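Local structure of N-acyl-D-glutamate deacylase (Bordetella bronchiseptica, 3GIP) at residues 217-222 with 231-236. The protein catalyses the hydrolysis of N-acyl-D-glutamate to D-glutamate, probably with the help of bound zinc, as a member of the amidohydrolase superfamily. Numbering follows the deposited sequence.
With ZN (zinc ion), chain F.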
loop_
_atom_site.group_PDB
_atom_site.type_symbol
_atom_site.label_atom_id
_atom_site.label_comp_id
_atom_site.label_asym_id
_atom_site.label_seq_id
_atom_site.Cartn_x
_atom_site.Cartn_y
_atom_site.Cartn_z
ATOM N N SER A 217 -6.340 -8.720 -1.271
ATOM C CA SER A 217 -7.736 -8.482 -0.967
ATOM C C SER A 217 -8.126 -7.647 0.233
ATOM O O SER A 217 -7.606 -7.824 1.337
ATOM C CB SER A 217 -8.458 -9.834 -0.852
ATOM O OG SER A 217 -9.833 -9.672 -0.528
ATOM N N HIS A 218 -9.038 -6.712 -0.016
ATOM C CA HIS A 218 -9.630 -5.924 1.046
ATOM C C HIS A 218 -10.830 -6.856 1.192
ATOM O O HIS A 218 -11.735 -6.863 0.348
ATOM C CB HIS A 218 -10.054 -4.540 0.543
ATOM C CG HIS A 218 -10.877 -3.770 1.530
ATOM N ND1 HIS A 218 -10.682 -2.425 1.779
ATOM C CD2 HIS A 218 -11.916 -4.150 2.311
ATOM C CE1 HIS A 218 -11.566 -2.015 2.672
ATOM N NE2 HIS A 218 -12.326 -3.041 3.010
ATOM N N ILE A 219 -10.808 -7.680 2.233
ATOM C CA ILE A 219 -11.850 -8.678 2.440
ATOM C C ILE A 219 -13.285 -8.178 2.615
ATOM O O ILE A 219 -13.531 -6.992 2.838
ATOM C CB ILE A 219 -11.435 -9.645 3.576
ATOM C CG1 ILE A 219 -11.337 -8.909 4.913
ATOM C CG2 ILE A 219 -10.069 -10.254 3.236
ATOM C CD1 ILE A 219 -10.862 -9.802 6.045
ATOM N N ARG A 220 -14.230 -9.109 2.505
ATOM C CA ARG A 220 -15.655 -8.789 2.559
ATOM C C ARG A 220 -16.124 -7.978 3.759
ATOM O O ARG A 220 -16.922 -7.051 3.614
ATOM C CB ARG A 220 -16.475 -10.077 2.437
ATOM C CG ARG A 220 -17.956 -9.842 2.164
ATOM C CD ARG A 220 -18.649 -11.149 1.798
ATOM N NE ARG A 220 -18.111 -11.723 0.565
ATOM C CZ ARG A 220 -18.493 -11.362 -0.658
ATOM N NH1 ARG A 220 -19.424 -10.430 -0.818
ATOM N NH2 ARG A 220 -17.936 -11.930 -1.722
ATOM N N ASN A 221 -15.641 -8.327 4.945
ATOM C CA ASN A 221 -16.023 -7.599 6.142
ATOM C C ASN A 221 -14.887 -7.679 7.141
ATOM O O ASN A 221 -14.263 -8.726 7.294
ATOM C CB ASN A 221 -17.303 -8.184 6.738
ATOM C CG ASN A 221 -17.774 -7.418 7.955
ATOM O OD1 ASN A 221 -17.392 -7.725 9.083
ATOM N ND2 ASN A 221 -18.595 -6.398 7.729
ATOM N N GLU A 222 -14.617 -6.568 7.818
ATOM C CA GLU A 222 -13.527 -6.535 8.780
ATOM C C GLU A 222 -14.010 -6.275 10.200
ATOM O O GLU A 222 -13.256 -5.795 11.051
ATOM C CB GLU A 222 -12.499 -5.489 8.341
ATOM C CG GLU A 222 -11.938 -5.781 6.946
ATOM C CD GLU A 222 -10.801 -4.862 6.548
ATOM O OE1 GLU A 222 -11.055 -3.667 6.294
ATOM O OE2 GLU A 222 -9.647 -5.339 6.495
ATOM N N GLU A 231 -11.469 -16.462 5.796
ATOM C CA GLU A 231 -11.656 -17.831 5.323
ATOM C C GLU A 231 -12.048 -17.834 3.845
ATOM O O GLU A 231 -11.605 -18.690 3.081
ATOM C CB GLU A 231 -12.739 -18.529 6.157
ATOM C CG GLU A 231 -13.241 -19.872 5.611
ATOM C CD GLU A 231 -12.145 -20.913 5.439
ATOM O OE1 GLU A 231 -11.073 -20.779 6.070
ATOM O OE2 GLU A 231 -12.366 -21.884 4.675
ATOM N N GLU A 232 -12.870 -16.867 3.447
ATOM C CA GLU A 232 -13.317 -16.776 2.060
ATOM C C GLU A 232 -12.161 -16.614 1.076
ATOM O O GLU A 232 -12.113 -17.295 0.049
ATOM C CB GLU A 232 -14.303 -15.612 1.892
ATOM C CG GLU A 232 -14.654 -15.306 0.436
ATOM C CD GLU A 232 -15.724 -14.241 0.292
ATOM O OE1 GLU A 232 -15.834 -13.377 1.185
ATOM O OE2 GLU A 232 -16.450 -14.257 -0.728
ATOM N N VAL A 233 -11.228 -15.717 1.377
ATOM C CA VAL A 233 -10.106 -15.513 0.470
ATOM C C VAL A 233 -9.056 -16.615 0.589
ATOM O O VAL A 233 -8.321 -16.881 -0.362
ATOM C CB VAL A 233 -9.446 -14.123 0.667
ATOM C CG1 VAL A 233 -10.454 -13.030 0.347
ATOM C CG2 VAL A 233 -8.922 -13.974 2.083
ATOM N N LEU A 234 -8.980 -17.265 1.748
ATOM C CA LEU A 234 -8.018 -18.352 1.904
ATOM C C LEU A 234 -8.519 -19.563 1.120
ATOM O O LEU A 234 -7.728 -20.311 0.548
ATOM C CB LEU A 234 -7.837 -18.724 3.380
ATOM C CG LEU A 234 -7.057 -17.716 4.230
ATOM C CD1 LEU A 234 -6.909 -18.262 5.643
ATOM C CD2 LEU A 234 -5.686 -17.460 3.616
ATOM N N ALA A 235 -9.836 -19.739 1.087
ATOM C CA ALA A 235 -10.435 -20.854 0.358
ATOM C C ALA A 235 -10.105 -20.717 -1.123
ATOM O O ALA A 235 -9.851 -21.708 -1.809
ATOM C CB ALA A 235 -11.943 -20.865 0.564
ATOM N N ILE A 236 -10.115 -19.485 -1.614
ATOM C CA ILE A 236 -9.794 -19.221 -3.010
ATOM C C ILE A 236 -8.333 -19.579 -3.257
ATOM O O ILE A 236 -7.990 -20.165 -4.281
ATOM C CB ILE A 236 -10.020 -17.733 -3.357
ATOM C CG1 ILE A 236 -11.512 -17.407 -3.272
ATOM C CG2 ILE A 236 -9.473 -17.424 -4.744
ATOM C CD1 ILE A 236 -11.824 -15.937 -3.390
HETATM ZN ZN ZN F . -8.999 -1.395 1.403
HETATM O O HOH W 1 -13.634 -11.964 2.033
#
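CG stands anti to the backbone N in both R220 and E232 (chi1 -167° and 171°), which carries the two side chains towards each other until their charged ends meet. The glutamate stays extended, whereas the arginine bends, and the bend at its third torsion turns the NE/NH2 edge of the guanidinium to the carboxylate. The result is a side-on, two-pronged salt bridge: NE of R220 lies 2.9 Å from OE1 of E232, and NH2 of R220 is equally 2.9 Å from OE2 of E232. Both carboxylate oxygens are approached on their syn sides, and the two flat groups are only 28° from coplanar. OE1 of E232 has a further partner, since a water donates to it at 2.7 Å and accepts a bond from the backbone N of R220. That ties the loop's main chain to the same carboxylate as its side chain. The carbonyl oxygens of A194 and A196 take NH1 and NH2 of R220 respectively, so bonds to E232, A194 and A196 together restrain the rotation of the guanidinium.

All this sits in one beta-alpha-beta unit of the TIM-barrel-like amidohydrolase fold, where the loop leaving strand 214-218 leads into helix 226-240, which packs beside the strand end, ahead of strand 243-246. Deeper in, V233 faces the strand end. CG1 of V233 lies 3.5 Å from OG of S217, a hydroxyl whose hydrogen bond goes to T186, and 4.0 Å from CG2 of I219. The isoleucine and valine side chains cross at about a right angle, and I219 also packs on A229 and V230 of the helix. Between S217 and I219, H218 points away from the helix and binds zinc through ND1 at 2.0 Å, with C95 and H248 as further ligands of the metal.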